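Local coordinates for macrophage migration inhibitory factor-like protein (Entamoeba histolytica, PDB 6CUQ) that belongs to the macrophage migration inhibitory factor family and assembles as a trimer of small alpha/beta subunits whose beta sheets run on across the subunit interfaces, at residues B[16-21]-B[93-98]; B[11-16]-B[50-55]. All blocks are in the same frame, centred on the assembly; numbering follows the deposited sequence.

Contact 1. Residues B[16-21]-B[93-98]; sequences LSADIT and QKAGIE
The backbones of 16-21, the last residue of strand 11-16 and the irregular loop after it, and 93-98, the last turn of helix 80-95 with the loop that follows, face each other without a hydrogen bond and come closest at Ala18 and Ala95, whose CA atoms are 6.1 Å apart. Both CB atoms point into this gap, so one methyl from each side fills it, Ala18 CB lying 3.7 Å from Ala95 CB; alanine suits both places. Ala95 CB also receives Ile20, whose CG1 occupies the crowded position between N and the carbonyl carbon (chi1 47°). That torsion sets CG2 anti to the carbonyl carbon, and the branch methyl reaches Ala95 CB at 3.9 Å. Gly96, the first residue after the helix, takes a positive phi (67°), a value glycine adopts easily, and the chain turns so that Ile97 comes back to the same apolar strip. The extended arm of Ile97 (chi2 179°) carries CD1 to 4.0 Å from Ala18 CB. The Leu16 side chain crosses it at about a right angle, and the two tips, Leu16 CD1 and Ile97 CD1, are 4.1 Å apart. Lys94 leads its amine away from the loop to a salt bridge with Glu27 of helix 22-40, while Thr21 OG1 caps that helix at the N of Ile24. Aliphatic side chains make most of the join; with no hydrogen bond across it, its hold must rest mainly on van der Waals contact and, probably, burial of apolar surface.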
loop_
_atom_site.group_PDB
_atom_site.type_symbol
_atom_site.label_atom_id
_atom_site.label_comp_id
_atom_site.label_asym_id
_atom_site.label_seq_id
_atom_site.Cartn_x
_atom_site.Cartn_y
_atom_site.Cartn_z
ATOM N N LEU B 16 -7.883 -6.521 0.989
ATOM C CA LEU B 16 -9.278 -6.842 1.244
ATOM C C LEU B 16 -9.424 -7.592 2.557
ATOM O O LEU B 16 -8.492 -8.247 3.033
ATOM C CB LEU B 16 -9.882 -7.642 0.089
ATOM C CG LEU B 16 -9.651 -9.144 -0.017
ATOM C CD1 LEU B 16 -10.365 -9.669 -1.250
ATOM C CD2 LEU B 16 -8.186 -9.492 -0.057
ATOM N N SER B 17 -10.608 -7.470 3.153
ATOM C CA SER B 17 -10.858 -8.004 4.483
ATOM C C SER B 17 -11.928 -9.090 4.503
ATOM O O SER B 17 -12.582 -9.295 5.524
ATOM C CB SER B 17 -11.248 -6.871 5.434
ATOM O OG SER B 17 -12.605 -6.536 5.236
ATOM N N ALA B 18 -12.121 -9.809 3.411
ATOM C CA ALA B 18 -13.066 -10.914 3.421
ATOM C C ALA B 18 -12.402 -12.169 3.969
ATOM O O ALA B 18 -11.186 -12.341 3.888
ATOM C CB ALA B 18 -13.616 -11.184 2.023
ATOM N N ASP B 19 -13.221 -13.053 4.527
ATOM C CA ASP B 19 -12.781 -14.373 4.984
ATOM C C ASP B 19 -12.848 -15.325 3.786
ATOM O O ASP B 19 -13.897 -15.887 3.473
ATOM C CB ASP B 19 -13.663 -14.820 6.154
ATOM C CG ASP B 19 -13.418 -16.261 6.580
ATOM O OD1 ASP B 19 -12.272 -16.745 6.474
ATOM O OD2 ASP B 19 -14.388 -16.932 6.998
ATOM N N ILE B 20 -11.723 -15.489 3.075
ATOM C CA ILE B 20 -11.680 -16.295 1.853
ATOM C C ILE B 20 -10.488 -17.252 1.857
ATOM O O ILE B 20 -9.482 -17.035 2.537
ATOM C CB ILE B 20 -11.633 -15.403 0.599
ATOM C CG1 ILE B 20 -10.591 -14.311 0.790
ATOM C CG2 ILE B 20 -12.982 -14.754 0.336
ATOM C CD1 ILE B 20 -10.355 -13.502 -0.449
ATOM N N THR B 21 -10.596 -18.317 1.059
ATOM C CA THR B 21 -9.496 -19.268 0.937
ATOM C C THR B 21 -8.323 -18.674 0.152
ATOM O O THR B 21 -8.467 -17.749 -0.658
ATOM C CB THR B 21 -9.921 -20.554 0.216
ATOM O OG1 THR B 21 -10.280 -20.256 -1.144
ATOM C CG2 THR B 21 -11.051 -21.283 0.933
ATOM N N GLN B 93 -18.054 -11.199 -6.845
ATOM C CA GLN B 93 -18.296 -12.576 -7.263
ATOM C C GLN B 93 -17.480 -13.554 -6.421
ATOM O O GLN B 93 -17.982 -14.621 -6.047
ATOM C CB GLN B 93 -17.961 -12.765 -8.744
ATOM C CG GLN B 93 -17.822 -14.238 -9.123
ATOM C CD GLN B 93 -16.888 -14.473 -10.300
ATOM O OE1 GLN B 93 -16.804 -13.658 -11.220
ATOM N NE2 GLN B 93 -16.172 -15.597 -10.268
ATOM N N LYS B 94 -16.226 -13.206 -6.110
ATOM C CA LYS B 94 -15.321 -14.129 -5.430
ATOM C C LYS B 94 -15.319 -13.985 -3.911
ATOM O O LYS B 94 -15.060 -14.970 -3.212
ATOM C CB LYS B 94 -13.882 -13.933 -5.930
ATOM C CG LYS B 94 -13.663 -14.066 -7.436
ATOM C CD LYS B 94 -13.667 -15.513 -7.926
ATOM C CE LYS B 94 -12.793 -15.684 -9.198
ATOM N NZ LYS B 94 -13.070 -16.963 -9.886
ATOM N N ALA B 95 -15.615 -12.801 -3.367
ATOM C CA ALA B 95 -15.490 -12.580 -1.929
ATOM C C ALA B 95 -16.741 -12.001 -1.278
ATOM O O ALA B 95 -16.724 -11.740 -0.071
ATOM C CB ALA B 95 -14.290 -11.668 -1.627
ATOM N N GLY B 96 -17.799 -11.753 -2.045
ATOM C CA GLY B 96 -19.037 -11.240 -1.501
ATOM C C GLY B 96 -18.965 -9.834 -0.961
ATOM O O GLY B 96 -19.803 -9.453 -0.133
ATOM N N ILE B 97 -18.000 -9.041 -1.419
ATOM C CA ILE B 97 -17.827 -7.673 -0.954
ATOM C C ILE B 97 -18.730 -6.762 -1.775
ATOM O O ILE B 97 -18.770 -6.851 -3.012
ATOM C CB ILE B 97 -16.350 -7.249 -1.043
ATOM C CG1 ILE B 97 -15.466 -8.254 -0.286
ATOM C CG2 ILE B 97 -16.164 -5.854 -0.511
ATOM C CD1 ILE B 97 -13.981 -7.937 -0.328
ATOM N N GLU B 98 -19.484 -5.913 -1.085
ATOM C CA GLU B 98 -20.405 -5.018 -1.763
ATOM C C GLU B 98 -19.655 -3.898 -2.472
ATOM O O GLU B 98 -18.536 -3.531 -2.098
ATOM C CB GLU B 98 -21.423 -4.444 -0.779
ATOM C CG GLU B 98 -22.446 -5.474 -0.302
ATOM C CD GLU B 98 -23.372 -4.937 0.784
ATOM O OE1 GLU B 98 -23.156 -3.797 1.250
ATOM O OE2 GLU B 98 -24.340 -5.643 1.148
#

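Contact 2. Residues B[11-16]-B[50-55]; sequences HALITL and QVVTSV
Gln50 takes up the parallel ladder with strand 11-16 already under way from Ala48: its N donates to Ala12 O, and its O takes Ile14 N at 2.9 Å, nearly along the C=O axis. Its side chain, bent at chi2 (-61°), sets CG at the edge of the His11 ring, 3.8 Å from His11 NE2; the amide goes on to Ser54 and Ser65 of the third subunit. Val51, beta-branched as suits a strand, lies on the face of Ile14 and Leu16, with CG1 3.6 Å from Leu16 CD2. Val52 turns to the other face, where CG2 meets Leu13 CD2 at 3.6 Å, and its backbone is gripped by Ile14 O (2.6 Å from Val52 N) and Leu16 N. Thr53, at the exposed margin, sends its hydroxyl to Lys25. Ser54 N reaches Leu16 O at 2.7 Å from 37° above the carbonyl plane; its small CB rests on Thr15 CG2, and its hydroxyl bonds Gln50 of the second subunit. The pair forms the two strands of a right-handed beta-alpha-beta unit: helix 22-40 covers Ile14 and Val51, strand 66-72 flanks 11-16 on its far edge, and antiparallel strands of neighbouring subunits extend the sheet.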
loop_
_atom_site.group_PDB
_atom_site.type_symbol
_atom_site.label_atom_id
_atom_site.label_comp_id
_atom_site.label_asym_id
_atom_site.label_seq_id
_atom_site.Cartn_x
_atom_site.Cartn_y
_atom_site.Cartn_z
ATOM N N HIS B 11 -0.175 -2.305 -12.316
ATOM C CA HIS B 11 -0.107 -3.064 -11.068
ATOM C C HIS B 11 -1.329 -2.773 -10.205
ATOM O O HIS B 11 -1.788 -1.624 -10.118
ATOM C CB HIS B 11 1.162 -2.738 -10.260
ATOM C CG HIS B 11 1.321 -3.564 -9.014
ATOM N ND1 HIS B 11 0.720 -3.238 -7.817
ATOM C CD2 HIS B 11 2.005 -4.713 -8.787
ATOM C CE1 HIS B 11 1.029 -4.144 -6.907
ATOM N NE2 HIS B 11 1.812 -5.047 -7.467
ATOM N N ALA B 12 -1.845 -3.816 -9.551
ATOM C CA ALA B 12 -2.969 -3.675 -8.627
ATOM C C ALA B 12 -2.588 -4.312 -7.304
ATOM O O ALA B 12 -2.289 -5.511 -7.252
ATOM C CB ALA B 12 -4.254 -4.310 -9.170
ATOM N N LEU B 13 -2.563 -3.497 -6.252
ATOM C CA LEU B 13 -2.405 -3.962 -4.883
ATOM C C LEU B 13 -3.798 -3.968 -4.260
ATOM O O LEU B 13 -4.386 -2.906 -4.025
ATOM C CB LEU B 13 -1.444 -3.073 -4.089
ATOM C CG LEU B 13 -0.637 -3.717 -2.955
ATOM C CD1 LEU B 13 0.334 -2.724 -2.338
ATOM C CD2 LEU B 13 -1.549 -4.307 -1.889
ATOM N N ILE B 14 -4.324 -5.163 -4.015
ATOM C CA ILE B 14 -5.670 -5.359 -3.497
ATOM C C ILE B 14 -5.538 -5.713 -2.024
ATOM O O ILE B 14 -4.961 -6.751 -1.663
ATOM C CB ILE B 14 -6.418 -6.454 -4.265
ATOM C CG1 ILE B 14 -6.452 -6.107 -5.756
ATOM C CG2 ILE B 14 -7.838 -6.607 -3.708
ATOM C CD1 ILE B 14 -7.014 -7.202 -6.641
ATOM N N THR B 15 -6.038 -4.830 -1.175
ATOM C CA THR B 15 -6.093 -5.043 0.262
ATOM C C THR B 15 -7.557 -5.302 0.587
ATOM O O THR B 15 -8.395 -4.409 0.432
ATOM C CB THR B 15 -5.542 -3.822 1.000
ATOM O OG1 THR B 15 -4.228 -3.515 0.509
ATOM C CG2 THR B 15 -5.534 -4.030 2.520
ATOM N N LEU B 16 -7.883 -6.521 0.989
ATOM C CA LEU B 16 -9.278 -6.842 1.244
ATOM C C LEU B 16 -9.424 -7.592 2.557
ATOM O O LEU B 16 -8.492 -8.247 3.033
ATOM C CB LEU B 16 -9.882 -7.642 0.089
ATOM C CG LEU B 16 -9.651 -9.144 -0.017
ATOM C CD1 LEU B 16 -10.365 -9.669 -1.250
ATOM C CD2 LEU B 16 -8.186 -9.492 -0.057
ATOM N N GLN B 50 -0.831 -8.084 -6.308
ATOM C CA GLN B 50 -0.641 -8.618 -4.969
ATOM C C GLN B 50 -1.948 -8.470 -4.200
ATOM O O GLN B 50 -2.555 -7.391 -4.203
ATOM C CB GLN B 50 0.486 -7.885 -4.233
ATOM C CG GLN B 50 1.820 -7.912 -4.954
ATOM C CD GLN B 50 2.352 -9.334 -5.146
ATOM O OE1 GLN B 50 2.058 -10.224 -4.350
ATOM N NE2 GLN B 50 3.153 -9.545 -6.196
ATOM N N VAL B 51 -2.384 -9.553 -3.564
ATOM C CA VAL B 51 -3.609 -9.589 -2.773
ATOM C C VAL B 51 -3.230 -9.667 -1.300
ATOM O O VAL B 51 -2.546 -10.607 -0.882
ATOM C CB VAL B 51 -4.504 -10.769 -3.174
ATOM C CG1 VAL B 51 -5.809 -10.706 -2.410
ATOM C CG2 VAL B 51 -4.747 -10.744 -4.677
ATOM N N VAL B 52 -3.682 -8.690 -0.508
ATOM C CA VAL B 52 -3.287 -8.578 0.890
ATOM C C VAL B 52 -4.529 -8.721 1.768
ATOM O O VAL B 52 -5.515 -7.999 1.582
ATOM C CB VAL B 52 -2.565 -7.241 1.145
ATOM C CG1 VAL B 52 -2.301 -7.011 2.654
ATOM C CG2 VAL B 52 -1.275 -7.172 0.296
ATOM N N THR B 53 -4.478 -9.652 2.719
ATOM C CA THR B 53 -5.576 -9.870 3.651
ATOM C C THR B 53 -5.509 -8.876 4.802
ATOM O O THR B 53 -4.507 -8.808 5.520
ATOM C CB THR B 53 -5.534 -11.288 4.206
ATOM O OG1 THR B 53 -5.843 -12.216 3.170
ATOM C CG2 THR B 53 -6.552 -11.443 5.340
ATOM N N SER B 54 -6.606 -8.167 5.030
ATOM C CA SER B 54 -6.656 -7.127 6.048
ATOM C C SER B 54 -7.834 -7.344 6.994
ATOM O O SER B 54 -8.646 -8.257 6.825
ATOM C CB SER B 54 -6.779 -5.748 5.405
ATOM O OG SER B 54 -7.980 -5.690 4.657
ATOM N N VAL B 55 -7.884 -6.501 8.025
ATOM C CA VAL B 55 -9.072 -6.270 8.843
ATOM C C VAL B 55 -9.591 -4.899 8.457
ATOM O O VAL B 55 -8.818 -3.936 8.420
ATOM C CB VAL B 55 -8.757 -6.330 10.351
ATOM C CG1 VAL B 55 -9.905 -5.782 11.151
ATOM C CG2 VAL B 55 -8.452 -7.752 10.771
#

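Overall arrangement
From the N terminus the chain first lays down strand 11-16, then runs through 17-21 into helix 22-40 and returns along strand 48-53, where contact 2 closes the shorter loop and completes the beta-alpha-beta crossover. Contact 1 starts where the first segment of contact 2 ends, at the shared Leu16, and closes only after 50-55 has passed, so the two alternate along the chain. Their centres are about 11 Å apart, and Ser17 CB packs against Ser54 O at 3.3 Å. Together they join the sheet's first two strands to the C-terminal end of helix 80-95. Contact 2 borders the trimer interface, as does Ser17, which packs on Gln50 of the second subunit.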